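Local coordinates for capsid protein (Infectious hypodermal and hematopoietic necrosis virus, PDB 3N7X) that builds the icosahedral capsid of a small shrimp parvovirus from sixty copies of a beta-barrel subunit, and binds calcium, at residues D44-T49 / V295-Q300; S91-T96 / V169-W174; I151-T156 / Q262-R267; S163-D168 / P178-V183; T217-G222 / N249-A254. All blocks are in the same frame, centred on the assembly; numbering follows the deposited sequence.

Contact 1 (D44-T49 / V295-Q300); sequences DSIHIT and VRLPPQ
Ile46 and Val295 form the tight part of this contact. They are an antiparallel hydrogen-bonded pair, and Ile46 N to Val295 O and Val295 N to Ile46 O both measure 2.8 Å. Their side chains lie side by side and point the same way. Ile46 CG1 sits between the backbone N and the carbonyl carbon (chi1 55°), which sets it 3.9 Å from Val295 CB. Its CG2 branch turns to Leu297 and meets CD2 at 4.0 Å, the two side chains crossing at about a right angle. Helix 97-109 covers Val295 and Leu297 from beyond.

The other end is looser and polar. Leu297 N still donates to Asp44 O at 3.1 Å. A water accepts from Arg296 NE at 2.7 Å and lies close to Asp44 O and Leu297 O, with more acceptors around it than it has protons. The charges here pair across subunit interfaces: Asp44 with Arg98 of a neighbouring subunit, and Arg296 with the C-terminal carboxylate of Asn329 of another. The Arg296 guanidinium also makes a cation-pi contact with Trp220. This antiparallel pairing of the first and last long strands of the barrel is typical of a viral jelly roll.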
# COMPACT_ATOMS: atom_id res chain seq x y z
N ASP A 44 -30.65 81.13 -14.33
CA ASP A 44 -29.23 81.16 -14.02
C ASP A 44 -28.88 82.37 -13.15
O ASP A 44 -29.56 83.39 -13.16
CB ASP A 44 -28.36 81.09 -15.30
CG ASP A 44 -28.91 81.91 -16.46
OD1 ASP A 44 -30.12 82.24 -16.47
OD2 ASP A 44 -28.11 82.21 -17.38
N SER A 45 -27.81 82.23 -12.37
CA SER A 45 -27.43 83.29 -11.45
C SER A 45 -25.94 83.42 -11.23
O SER A 45 -25.15 82.65 -11.78
CB SER A 45 -28.10 83.02 -10.10
OG SER A 45 -27.74 81.73 -9.62
N ILE A 46 -25.55 84.39 -10.42
CA ILE A 46 -24.15 84.63 -10.10
C ILE A 46 -24.00 84.73 -8.58
O ILE A 46 -24.96 85.01 -7.87
CB ILE A 46 -23.65 85.94 -10.72
CG1 ILE A 46 -24.55 87.09 -10.28
CG2 ILE A 46 -23.60 85.80 -12.23
CD1 ILE A 46 -24.04 88.45 -10.70
N HIS A 47 -22.78 84.51 -8.10
CA HIS A 47 -22.49 84.55 -6.67
C HIS A 47 -21.48 85.63 -6.33
O HIS A 47 -20.46 85.77 -7.00
CB HIS A 47 -21.97 83.19 -6.20
CG HIS A 47 -22.99 82.09 -6.30
ND1 HIS A 47 -23.80 81.72 -5.25
CD2 HIS A 47 -23.35 81.31 -7.35
CE1 HIS A 47 -24.62 80.76 -5.65
NE2 HIS A 47 -24.36 80.49 -6.92
N ILE A 48 -21.78 86.41 -5.29
CA ILE A 48 -20.88 87.47 -4.86
C ILE A 48 -20.64 87.35 -3.37
O ILE A 48 -21.59 87.25 -2.58
CB ILE A 48 -21.48 88.89 -5.11
CG1 ILE A 48 -21.76 89.10 -6.60
CG2 ILE A 48 -20.50 89.95 -4.64
CD1 ILE A 48 -23.05 88.50 -7.07
N THR A 49 -19.38 87.36 -2.97
CA THR A 49 -19.03 87.27 -1.56
C THR A 49 -18.59 88.65 -1.06
O THR A 49 -17.86 89.37 -1.74
CB THR A 49 -17.88 86.28 -1.32
OG1 THR A 49 -18.34 84.95 -1.61
CG2 THR A 49 -17.42 86.34 0.13
N VAL A 295 -27.20 86.35 -6.86
CA VAL A 295 -28.05 87.24 -7.61
C VAL A 295 -28.48 86.59 -8.91
O VAL A 295 -27.69 85.97 -9.62
CB VAL A 295 -27.35 88.57 -7.92
CG1 VAL A 295 -28.28 89.48 -8.69
CG2 VAL A 295 -26.90 89.23 -6.64
N ARG A 296 -29.75 86.78 -9.20
CA ARG A 296 -30.39 86.24 -10.38
C ARG A 296 -30.03 87.10 -11.61
O ARG A 296 -29.97 88.33 -11.53
CB ARG A 296 -31.88 86.23 -10.09
CG ARG A 296 -32.74 85.54 -11.07
CD ARG A 296 -32.57 84.05 -11.09
NE ARG A 296 -33.38 83.61 -12.21
CZ ARG A 296 -34.69 83.37 -12.14
NH1 ARG A 296 -35.32 83.50 -10.98
NH2 ARG A 296 -35.37 83.10 -13.24
N LEU A 297 -29.77 86.45 -12.75
CA LEU A 297 -29.42 87.19 -13.97
C LEU A 297 -30.66 87.60 -14.77
O LEU A 297 -31.71 86.97 -14.68
CB LEU A 297 -28.54 86.33 -14.88
CG LEU A 297 -27.07 86.12 -14.51
CD1 LEU A 297 -26.45 85.09 -15.43
CD2 LEU A 297 -26.34 87.45 -14.62
N PRO A 298 -30.54 88.68 -15.56
CA PRO A 298 -31.71 89.08 -16.35
C PRO A 298 -31.90 88.06 -17.46
O PRO A 298 -30.99 87.29 -17.77
CB PRO A 298 -31.32 90.47 -16.87
CG PRO A 298 -29.84 90.43 -16.90
CD PRO A 298 -29.48 89.69 -15.64
N PRO A 299 -33.08 88.02 -18.08
CA PRO A 299 -33.33 87.06 -19.16
C PRO A 299 -32.61 87.41 -20.45
O PRO A 299 -32.08 88.51 -20.59
CB PRO A 299 -34.84 87.12 -19.32
CG PRO A 299 -35.11 88.58 -19.09
CD PRO A 299 -34.26 88.89 -17.88
N GLN A 300 -32.57 86.47 -21.38
CA GLN A 300 -31.95 86.72 -22.67
C GLN A 300 -32.88 87.73 -23.34
O GLN A 300 -34.04 87.86 -22.94
CB GLN A 300 -31.91 85.44 -23.51
CG GLN A 300 -31.04 84.32 -22.93
CD GLN A 300 -29.57 84.67 -22.89
OE1 GLN A 300 -29.15 85.71 -23.40
NE2 GLN A 300 -28.77 83.80 -22.28
O HOH W 1 -31.88 84.28 -14.40

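Contact 2 (S91-T96 / V169-W174); sequences SSATET and VTLAKW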
# COMPACT_ATOMS: atom_id res chain seq x y z
N SER A 91 -16.06 108.85 7.46
CA SER A 91 -16.57 107.69 8.19
C SER A 91 -18.09 107.54 8.09
O SER A 91 -18.73 107.00 8.99
CB SER A 91 -16.18 107.79 9.67
OG SER A 91 -14.77 107.79 9.82
N SER A 92 -18.67 108.01 6.99
CA SER A 92 -20.11 107.89 6.79
C SER A 92 -20.40 106.58 6.07
O SER A 92 -19.50 105.98 5.48
CB SER A 92 -20.64 109.06 5.96
OG SER A 92 -20.20 108.97 4.61
N ALA A 93 -21.65 106.13 6.11
CA ALA A 93 -22.01 104.89 5.44
C ALA A 93 -22.00 105.10 3.93
O ALA A 93 -22.48 106.11 3.43
CB ALA A 93 -23.39 104.43 5.90
N THR A 94 -21.42 104.15 3.20
CA THR A 94 -21.37 104.22 1.75
C THR A 94 -21.41 102.79 1.23
O THR A 94 -20.92 101.87 1.88
CB THR A 94 -20.07 104.94 1.27
OG1 THR A 94 -20.15 105.19 -0.13
CG2 THR A 94 -18.84 104.08 1.56
N GLU A 95 -22.02 102.58 0.07
CA GLU A 95 -22.10 101.22 -0.44
C GLU A 95 -20.75 100.69 -0.93
O GLU A 95 -19.91 101.45 -1.42
CB GLU A 95 -23.16 101.12 -1.55
CG GLU A 95 -23.24 102.31 -2.48
CD GLU A 95 -24.42 102.23 -3.44
OE1 GLU A 95 -25.57 102.11 -2.97
OE2 GLU A 95 -24.19 102.31 -4.67
N THR A 96 -20.55 99.39 -0.76
CA THR A 96 -19.33 98.72 -1.19
C THR A 96 -19.33 98.65 -2.71
O THR A 96 -20.39 98.63 -3.33
CB THR A 96 -19.25 97.28 -0.65
OG1 THR A 96 -20.41 96.56 -1.10
CG2 THR A 96 -19.21 97.28 0.87
N VAL A 169 -30.00 106.90 16.12
CA VAL A 169 -28.86 106.17 15.60
C VAL A 169 -28.93 106.01 14.07
O VAL A 169 -30.00 105.79 13.51
CB VAL A 169 -28.75 104.79 16.29
CG1 VAL A 169 -29.99 103.97 16.02
CG2 VAL A 169 -27.50 104.07 15.81
N THR A 170 -27.78 106.12 13.41
CA THR A 170 -27.71 106.01 11.95
C THR A 170 -27.03 104.71 11.52
O THR A 170 -26.41 104.02 12.33
CB THR A 170 -26.88 107.15 11.35
OG1 THR A 170 -25.51 106.99 11.75
CG2 THR A 170 -27.38 108.49 11.84
N LEU A 171 -27.13 104.39 10.23
CA LEU A 171 -26.49 103.19 9.72
C LEU A 171 -24.98 103.30 9.94
O LEU A 171 -24.32 102.31 10.28
CB LEU A 171 -26.78 103.01 8.23
CG LEU A 171 -25.99 101.87 7.57
CD1 LEU A 171 -26.26 100.58 8.30
CD2 LEU A 171 -26.36 101.75 6.09
N ALA A 172 -24.43 104.49 9.75
CA ALA A 172 -22.99 104.69 9.95
C ALA A 172 -22.57 104.27 11.36
O ALA A 172 -21.55 103.60 11.53
CB ALA A 172 -22.62 106.15 9.70
N LYS A 173 -23.35 104.66 12.36
CA LYS A 173 -23.04 104.31 13.74
C LYS A 173 -22.97 102.79 13.92
O LYS A 173 -22.01 102.26 14.49
CB LYS A 173 -24.10 104.88 14.69
CG LYS A 173 -24.07 106.40 14.81
CD LYS A 173 -23.00 106.86 15.79
CE LYS A 173 -23.38 106.48 17.23
NZ LYS A 173 -22.37 106.92 18.25
N TRP A 174 -23.99 102.09 13.42
CA TRP A 174 -24.02 100.63 13.52
C TRP A 174 -22.81 100.00 12.85
O TRP A 174 -22.27 99.00 13.34
CB TRP A 174 -25.30 100.08 12.89
CG TRP A 174 -26.52 100.23 13.74
CD1 TRP A 174 -27.56 101.09 13.53
CD2 TRP A 174 -26.87 99.47 14.90
NE1 TRP A 174 -28.54 100.90 14.47
CE2 TRP A 174 -28.14 99.91 15.33
CE3 TRP A 174 -26.23 98.44 15.61
CZ2 TRP A 174 -28.78 99.36 16.44
CZ3 TRP A 174 -26.87 97.90 16.72
CH2 TRP A 174 -28.14 98.36 17.12
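Ala93 and Ala172 meet where the short strand 93-95 runs past the N-terminal turn of helix 171-176. The contact joins two connections of the jelly-roll subunit. It is small and apolar, and burial between the segments is only 136 Å². Ala172 CB points at the strand and lies 3.7 Å from Ala93 N. The two methyl groups, Ala93 CB and Ala172 CB, are 4.2 Å apart.

Leu171 adds the longer side chain. Its CB is 4.4 Å from Ala93 CB, at the margin of contact. CG, anti to the backbone N (chi1 172°), comes to 4.0 Å from Ala93 CB. The CD2 branch also ends 4.0 Å from Ala93 CB, and the methyl group of Ala93 thus rests on the CG-CD2 bond. CD1 turns off and ends 5.4 Å from that same CB. The leucine also packs on Tyr84 and Thr227.

Gln176, which has been seen to bind calcium in this protein, follows on the same helix and makes a weak hydrogen bond to Ser91 O. Ser92 OG is hydrogen-bonded to Asp90. The start of the helix is fixed by Thr170 at the N-cap, whose OG1 accepts from Lys173 N at 3.2 Å.

Contact 3 (I151-T156 / Q262-R267); sequences IFKDTT and QQIFMR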
# COMPACT_ATOMS: atom_id res chain seq x y z
N ILE A 151 -21.31 87.93 26.70
CA ILE A 151 -22.14 87.84 25.50
C ILE A 151 -23.42 87.07 25.83
O ILE A 151 -23.37 85.96 26.36
CB ILE A 151 -21.37 87.12 24.37
CG1 ILE A 151 -20.09 87.89 24.08
CG2 ILE A 151 -22.23 87.01 23.12
CD1 ILE A 151 -19.15 87.19 23.13
N PHE A 152 -24.56 87.68 25.50
CA PHE A 152 -25.87 87.09 25.80
C PHE A 152 -26.76 86.88 24.57
O PHE A 152 -26.58 87.52 23.53
CB PHE A 152 -26.64 88.00 26.76
CG PHE A 152 -25.91 88.32 28.03
CD1 PHE A 152 -25.95 87.45 29.12
CD2 PHE A 152 -25.20 89.52 28.16
CE1 PHE A 152 -25.30 87.76 30.32
CE2 PHE A 152 -24.55 89.84 29.35
CZ PHE A 152 -24.60 88.96 30.43
N LYS A 153 -27.73 85.98 24.73
CA LYS A 153 -28.74 85.67 23.72
C LYS A 153 -30.01 85.41 24.52
O LYS A 153 -29.96 84.75 25.56
CB LYS A 153 -28.39 84.42 22.92
CG LYS A 153 -27.23 84.55 21.94
CD LYS A 153 -26.99 83.22 21.23
CE LYS A 153 -25.79 83.25 20.30
NZ LYS A 153 -25.63 81.97 19.54
N ASP A 154 -31.13 85.94 24.05
CA ASP A 154 -32.40 85.76 24.75
C ASP A 154 -33.05 84.46 24.29
O ASP A 154 -33.96 84.46 23.47
CB ASP A 154 -33.31 86.96 24.47
CG ASP A 154 -34.71 86.79 25.04
OD1 ASP A 154 -34.87 86.02 26.03
OD2 ASP A 154 -35.65 87.43 24.52
N THR A 155 -32.57 83.35 24.83
CA THR A 155 -33.10 82.05 24.46
C THR A 155 -34.37 81.63 25.19
O THR A 155 -35.12 80.79 24.70
CB THR A 155 -32.05 80.94 24.67
OG1 THR A 155 -31.62 80.94 26.03
CG2 THR A 155 -30.86 81.15 23.76
N THR A 156 -34.61 82.21 26.36
CA THR A 156 -35.79 81.85 27.13
C THR A 156 -37.04 82.66 26.81
O THR A 156 -38.07 82.50 27.44
CB THR A 156 -35.52 81.93 28.65
OG1 THR A 156 -35.11 83.25 28.99
CG2 THR A 156 -34.43 80.94 29.04
N GLN A 262 -30.99 83.88 17.05
CA GLN A 262 -30.78 84.96 18.01
C GLN A 262 -29.59 85.86 17.70
O GLN A 262 -28.52 85.37 17.32
CB GLN A 262 -30.58 84.37 19.41
CG GLN A 262 -31.72 83.50 19.87
CD GLN A 262 -32.99 84.29 20.05
OE1 GLN A 262 -34.09 83.78 19.86
NE2 GLN A 262 -32.85 85.56 20.44
N GLN A 263 -29.78 87.17 17.85
CA GLN A 263 -28.68 88.11 17.64
C GLN A 263 -28.01 88.18 19.01
O GLN A 263 -28.57 87.70 20.00
CB GLN A 263 -29.18 89.50 17.21
CG GLN A 263 -30.19 90.17 18.13
CD GLN A 263 -31.63 89.90 17.72
OE1 GLN A 263 -32.12 88.77 17.81
NE2 GLN A 263 -32.33 90.94 17.28
N ILE A 264 -26.82 88.76 19.08
CA ILE A 264 -26.14 88.81 20.36
C ILE A 264 -26.14 90.17 21.05
O ILE A 264 -26.30 91.21 20.41
CB ILE A 264 -24.69 88.33 20.22
CG1 ILE A 264 -23.94 89.20 19.22
CG2 ILE A 264 -24.67 86.88 19.76
CD1 ILE A 264 -22.50 88.79 19.03
N PHE A 265 -25.99 90.14 22.37
CA PHE A 265 -25.95 91.33 23.20
C PHE A 265 -24.69 91.23 24.04
O PHE A 265 -24.31 90.13 24.46
CB PHE A 265 -27.19 91.37 24.08
CG PHE A 265 -28.47 91.53 23.30
CD1 PHE A 265 -28.87 92.78 22.84
CD2 PHE A 265 -29.25 90.42 22.99
CE1 PHE A 265 -30.03 92.93 22.08
CE2 PHE A 265 -30.40 90.55 22.22
CZ PHE A 265 -30.79 91.81 21.77
N MET A 266 -24.02 92.35 24.29
CA MET A 266 -22.78 92.32 25.05
C MET A 266 -22.57 93.48 26.00
O MET A 266 -23.31 94.47 25.97
CB MET A 266 -21.59 92.31 24.10
CG MET A 266 -21.65 91.26 23.02
SD MET A 266 -21.03 91.93 21.47
CE MET A 266 -22.39 93.04 21.07
N ARG A 267 -21.54 93.35 26.82
CA ARG A 267 -21.12 94.36 27.77
C ARG A 267 -19.87 93.84 28.46
O ARG A 267 -19.78 92.64 28.75
CB ARG A 267 -22.20 94.64 28.83
CG ARG A 267 -22.27 93.62 29.95
CD ARG A 267 -23.23 94.09 31.04
NE ARG A 267 -23.32 93.12 32.13
CZ ARG A 267 -24.07 93.28 33.21
NH1 ARG A 267 -24.80 94.38 33.36
NH2 ARG A 267 -24.09 92.35 34.15
O HOH W 2 -27.89 82.26 17.11
O HOH W 3 -30.90 87.18 21.51
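Phe152 and Phe265 bond directly, but at the next hydrogen-bonding position a water takes over. Phe152 N reaches Phe265 O at 2.7 Å, and Phe265 N returns to Phe152 O at 2.9 Å. Further on, a water accepts from Asp154 N and donates to Gln263 O, both at 2.8 Å. The strands part here, and Asp154 sits at the centre of an inverse gamma turn. The two phenylalanines face the same side of the sheet but touch only near the backbone, Phe152 CB to Phe265 CB at 4.3 Å.

On the other face Ile151 lies side by side with Ile264 and Met266, with Ile151 CG1 3.9 Å from Met266 CG. Lys153, extended beyond CG, crosses Ile264 at a slant and sets its CE 3.8 Å from Ile264 CG2. Arg267 is drawn off by Glu150 and by Tyr55 of a neighbouring subunit. This pairing of strands 149-153 and 264-268 fits the E and H strands in the CHEF sheet of a jelly roll.

Contact 4 (S163-D168 / P178-V183); sequences STKETD and PQLVTV
Thr164 and Val181 mark an antiparallel strand pairing near one margin of the seven-strand sheet of the jelly-roll subunit. Strands 161-164 and 179-182 are joined by helix 171-176 and extend the sheet beyond strand 70-74. The pairing is short. Thr164 and Val181 form a non-hydrogen-bonded pair with CA atoms 4.1 Å apart, and their side chains diverge.

Two backbone bonds flank the pair. Thr182 N donates to Ser163 O at 3.0 Å, nearly in line with the C=O bond. Lys165 N also reaches Leu180 O at 3.0 Å, but it stands above the carbonyl plane, 46° out of it. Thr164 OG1 donates to Glu166 O at 2.6 Å, which ties the following turn to the pairing. On the other side of Ser163 a water fills in, accepting from Ser163 N and donating to Thr182 O.

Lys165 and Leu180 lie side by side and point the same way. CG of Lys165 is anti to the backbone N (chi1 -172°), and further along the extended chain CD meets Leu180 CD1 at 4.1 Å. The ammonium end runs on to a long, weak ion pair with Asp63. Inside, Thr164 packs on Trp174 of the connecting helix. Past the turn, a second water donates to Gln179 OE1 at 2.7 Å and only weakly to Glu166 OE1.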
# COMPACT_ATOMS: atom_id res chain seq x y z
N SER A 163 -35.85 99.08 22.05
CA SER A 163 -35.44 100.33 21.42
C SER A 163 -33.99 100.60 21.76
O SER A 163 -33.51 100.16 22.81
CB SER A 163 -36.28 101.51 21.92
OG SER A 163 -37.60 101.45 21.41
N THR A 164 -33.31 101.30 20.87
CA THR A 164 -31.92 101.67 21.11
C THR A 164 -31.94 102.72 22.21
O THR A 164 -32.94 103.42 22.38
CB THR A 164 -31.31 102.28 19.84
OG1 THR A 164 -32.25 103.20 19.27
CG2 THR A 164 -30.99 101.20 18.83
N LYS A 165 -30.85 102.83 22.98
CA LYS A 165 -30.81 103.82 24.04
C LYS A 165 -31.00 105.20 23.42
O LYS A 165 -31.71 106.05 23.95
CB LYS A 165 -29.48 103.75 24.80
CG LYS A 165 -29.45 104.63 26.04
CD LYS A 165 -28.10 104.58 26.73
CE LYS A 165 -28.06 105.49 27.95
NZ LYS A 165 -26.72 105.50 28.59
N GLU A 166 -30.35 105.43 22.28
CA GLU A 166 -30.48 106.69 21.57
C GLU A 166 -31.34 106.39 20.36
O GLU A 166 -31.06 105.46 19.61
CB GLU A 166 -29.13 107.19 21.11
CG GLU A 166 -28.17 107.38 22.24
CD GLU A 166 -26.95 108.15 21.82
OE1 GLU A 166 -26.28 107.71 20.85
OE2 GLU A 166 -26.67 109.19 22.45
N THR A 167 -32.39 107.17 20.16
CA THR A 167 -33.29 106.91 19.05
C THR A 167 -32.98 107.60 17.74
O THR A 167 -33.79 107.60 16.82
CB THR A 167 -34.71 107.25 19.46
OG1 THR A 167 -34.71 108.53 20.11
CG2 THR A 167 -35.28 106.16 20.41
N ASP A 168 -31.79 108.17 17.64
CA ASP A 168 -31.40 108.85 16.42
C ASP A 168 -30.17 108.18 15.82
O ASP A 168 -29.39 108.82 15.11
CB ASP A 168 -31.08 110.32 16.73
CG ASP A 168 -30.04 110.47 17.84
OD1 ASP A 168 -29.38 111.53 17.89
OD2 ASP A 168 -29.88 109.52 18.65
N PRO A 178 -21.30 98.17 17.52
CA PRO A 178 -22.61 97.66 17.95
C PRO A 178 -23.16 98.78 18.84
O PRO A 178 -22.41 99.40 19.59
CB PRO A 178 -22.24 96.41 18.74
CG PRO A 178 -21.05 95.90 17.98
CD PRO A 178 -20.25 97.15 17.73
N GLN A 179 -24.46 99.04 18.75
CA GLN A 179 -25.06 100.11 19.54
C GLN A 179 -25.82 99.62 20.77
O GLN A 179 -26.26 98.47 20.83
CB GLN A 179 -25.99 100.93 18.64
CG GLN A 179 -25.27 101.57 17.47
CD GLN A 179 -24.15 102.49 17.91
OE1 GLN A 179 -24.37 103.41 18.70
NE2 GLN A 179 -22.94 102.25 17.42
N LEU A 180 -25.98 100.50 21.75
CA LEU A 180 -26.68 100.15 22.98
C LEU A 180 -28.19 100.02 22.79
O LEU A 180 -28.82 100.83 22.11
CB LEU A 180 -26.40 101.17 24.08
CG LEU A 180 -25.01 101.12 24.73
CD1 LEU A 180 -24.93 102.20 25.80
CD2 LEU A 180 -24.77 99.74 25.35
N VAL A 181 -28.75 98.99 23.41
CA VAL A 181 -30.18 98.72 23.35
C VAL A 181 -30.67 98.60 24.78
O VAL A 181 -30.03 97.95 25.61
CB VAL A 181 -30.47 97.41 22.59
CG1 VAL A 181 -31.93 97.02 22.74
CG2 VAL A 181 -30.13 97.57 21.12
N THR A 182 -31.79 99.24 25.09
CA THR A 182 -32.34 99.17 26.43
C THR A 182 -33.11 97.87 26.59
O THR A 182 -34.14 97.67 25.95
CB THR A 182 -33.26 100.37 26.71
OG1 THR A 182 -32.51 101.58 26.59
CG2 THR A 182 -33.84 100.28 28.11
N VAL A 183 -32.62 96.99 27.46
CA VAL A 183 -33.26 95.71 27.69
C VAL A 183 -34.19 95.71 28.90
O VAL A 183 -35.15 94.94 28.95
CB VAL A 183 -32.20 94.59 27.84
CG1 VAL A 183 -31.39 94.47 26.57
CG2 VAL A 183 -31.28 94.90 29.00
O HOH W 4 -36.27 99.12 24.91
O HOH W 5 -26.66 104.54 19.61

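Contact 5 (T217-G222 / N249-A254); sequences TRNWYG and NLVYPA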
# COMPACT_ATOMS: atom_id res chain seq x y z
N THR A 217 -33.50 79.86 1.63
CA THR A 217 -33.26 79.94 0.20
C THR A 217 -34.38 79.47 -0.72
O THR A 217 -34.16 79.31 -1.92
CB THR A 217 -31.99 79.16 -0.18
OG1 THR A 217 -32.11 77.81 0.27
CG2 THR A 217 -30.77 79.80 0.46
N ARG A 218 -35.57 79.25 -0.19
CA ARG A 218 -36.67 78.79 -1.03
C ARG A 218 -37.16 79.86 -2.01
O ARG A 218 -37.71 79.52 -3.06
CB ARG A 218 -37.84 78.30 -0.17
CG ARG A 218 -38.80 79.38 0.31
CD ARG A 218 -39.72 78.80 1.38
NE ARG A 218 -38.94 78.41 2.55
CZ ARG A 218 -39.25 77.41 3.37
NH1 ARG A 218 -40.33 76.67 3.15
NH2 ARG A 218 -38.47 77.15 4.41
N ASN A 219 -36.96 81.13 -1.68
CA ASN A 219 -37.41 82.22 -2.55
C ASN A 219 -36.29 83.13 -3.03
O ASN A 219 -35.15 83.06 -2.56
CB ASN A 219 -38.41 83.12 -1.83
CG ASN A 219 -39.60 82.37 -1.29
OD1 ASN A 219 -40.22 81.57 -2.00
ND2 ASN A 219 -39.94 82.62 -0.04
N TRP A 220 -36.64 83.98 -3.99
CA TRP A 220 -35.75 85.00 -4.52
C TRP A 220 -36.38 86.27 -3.95
O TRP A 220 -37.61 86.36 -3.84
CB TRP A 220 -35.77 85.05 -6.05
CG TRP A 220 -35.02 83.94 -6.73
CD1 TRP A 220 -35.56 82.89 -7.42
CD2 TRP A 220 -33.60 83.78 -6.78
NE1 TRP A 220 -34.56 82.08 -7.89
CE2 TRP A 220 -33.35 82.60 -7.52
CE3 TRP A 220 -32.51 84.51 -6.27
CZ2 TRP A 220 -32.05 82.13 -7.77
CZ3 TRP A 220 -31.22 84.04 -6.52
CH2 TRP A 220 -31.00 82.86 -7.26
N TYR A 221 -35.56 87.25 -3.58
CA TYR A 221 -36.07 88.49 -3.02
C TYR A 221 -35.67 89.67 -3.88
O TYR A 221 -34.60 89.66 -4.50
CB TYR A 221 -35.55 88.65 -1.59
CG TYR A 221 -36.06 87.56 -0.67
CD1 TYR A 221 -37.24 87.72 0.06
CD2 TYR A 221 -35.43 86.31 -0.62
CE1 TYR A 221 -37.78 86.67 0.80
CE2 TYR A 221 -35.97 85.25 0.12
CZ TYR A 221 -37.15 85.44 0.82
OH TYR A 221 -37.71 84.40 1.53
N GLY A 222 -36.53 90.68 -3.94
CA GLY A 222 -36.22 91.85 -4.75
C GLY A 222 -35.98 93.12 -3.96
O GLY A 222 -36.08 93.13 -2.73
N ASN A 249 -48.26 84.27 -5.15
CA ASN A 249 -48.54 83.61 -3.89
C ASN A 249 -47.35 83.67 -2.95
O ASN A 249 -46.19 83.63 -3.38
CB ASN A 249 -48.89 82.15 -4.15
CG ASN A 249 -50.02 81.99 -5.14
OD1 ASN A 249 -50.02 81.06 -5.95
ND2 ASN A 249 -50.99 82.89 -5.08
N LEU A 250 -47.63 83.75 -1.66
CA LEU A 250 -46.59 83.76 -0.65
C LEU A 250 -46.08 82.33 -0.49
O LEU A 250 -46.86 81.38 -0.46
CB LEU A 250 -47.16 84.25 0.68
CG LEU A 250 -46.25 84.08 1.90
CD1 LEU A 250 -45.04 84.99 1.77
CD2 LEU A 250 -47.05 84.40 3.16
N VAL A 251 -44.76 82.17 -0.39
CA VAL A 251 -44.16 80.86 -0.20
C VAL A 251 -43.38 80.93 1.10
O VAL A 251 -42.51 81.79 1.26
CB VAL A 251 -43.23 80.50 -1.38
CG1 VAL A 251 -42.57 79.16 -1.13
CG2 VAL A 251 -44.04 80.44 -2.66
N TYR A 252 -43.69 80.04 2.03
CA TYR A 252 -43.03 80.04 3.33
C TYR A 252 -43.28 78.72 4.06
O TYR A 252 -44.13 77.93 3.66
CB TYR A 252 -43.60 81.16 4.18
CG TYR A 252 -45.04 80.91 4.55
CD1 TYR A 252 -46.04 80.89 3.58
CD2 TYR A 252 -45.41 80.67 5.88
CE1 TYR A 252 -47.37 80.62 3.91
CE2 TYR A 252 -46.73 80.41 6.23
CZ TYR A 252 -47.71 80.38 5.24
OH TYR A 252 -49.02 80.11 5.58
N PRO A 253 -42.54 78.48 5.16
CA PRO A 253 -42.72 77.25 5.95
C PRO A 253 -43.88 77.42 6.93
O PRO A 253 -43.70 77.89 8.06
CB PRO A 253 -41.37 77.11 6.65
CG PRO A 253 -40.99 78.54 6.90
CD PRO A 253 -41.35 79.23 5.60
N ALA A 254 -45.08 77.03 6.51
CA ALA A 254 -46.30 77.16 7.33
C ALA A 254 -46.55 75.96 8.22
O ALA A 254 -47.19 76.05 9.27
CB ALA A 254 -47.50 77.37 6.42
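Arg218 lays one face of its guanidinium over the ring of Pro253. Pro253 CD stands 3.5 Å above the guanidinium plane, over its centre, and is 3.6 Å from Arg218 CZ. The two side chains cross at a slant. The chain of Arg218 bends at chi3 (64°), which turns NE aside after CD has passed Val251 CG1 at 3.8 Å. Its nitrogens have other partners: NH2 pairs with Asp216, and NH1 donates to Asp255 O of a neighbouring subunit.

Both segments belong to the long connection between strands 208-214 and 264-268, the GH loop of the jelly roll. Tyr252 here packs on Tyr252 of two neighbouring subunits; as in other parvoviruses, this loop probably contributes to the contacts around the threefold axis.

Asn219 comes at Val251 with its amide. ND2 donates to Val251 O at 3.0 Å, with the acceptor in the amide plane and the donor 35° out of the carbonyl plane. The same ND2 reaches Tyr221 OH at 3.3 Å, so both bonds fix the amide rotation. Val251 O also accepts from Trp242 NE1. On the other branch, Asn219 OD1 presses on Val251 CB at 3.3 Å and receives a weak bond from His257 of a neighbouring subunit.

In the fold
Contacts 1 and 3 lie in the two main sheets of the jelly roll, on opposite sides of the chain's centre, with centres about 35 Å apart. Contact 4 shares the seven-strand sheet with contact 3, about 14 Å away, and Met266 touches Pro178 between them. Contact 2 sits about 16 Å from contact 4. Its helix links the two strands of contact 4, and their segments alternate along the chain. Contact 5 touches contact 1 where Trp220 meets Arg296. Contact 1 closes a loop of 245 residues that holds all the others. Contacts 1, 2, 3 and 5 also reach neighbouring subunits, tying the barrel into the shell.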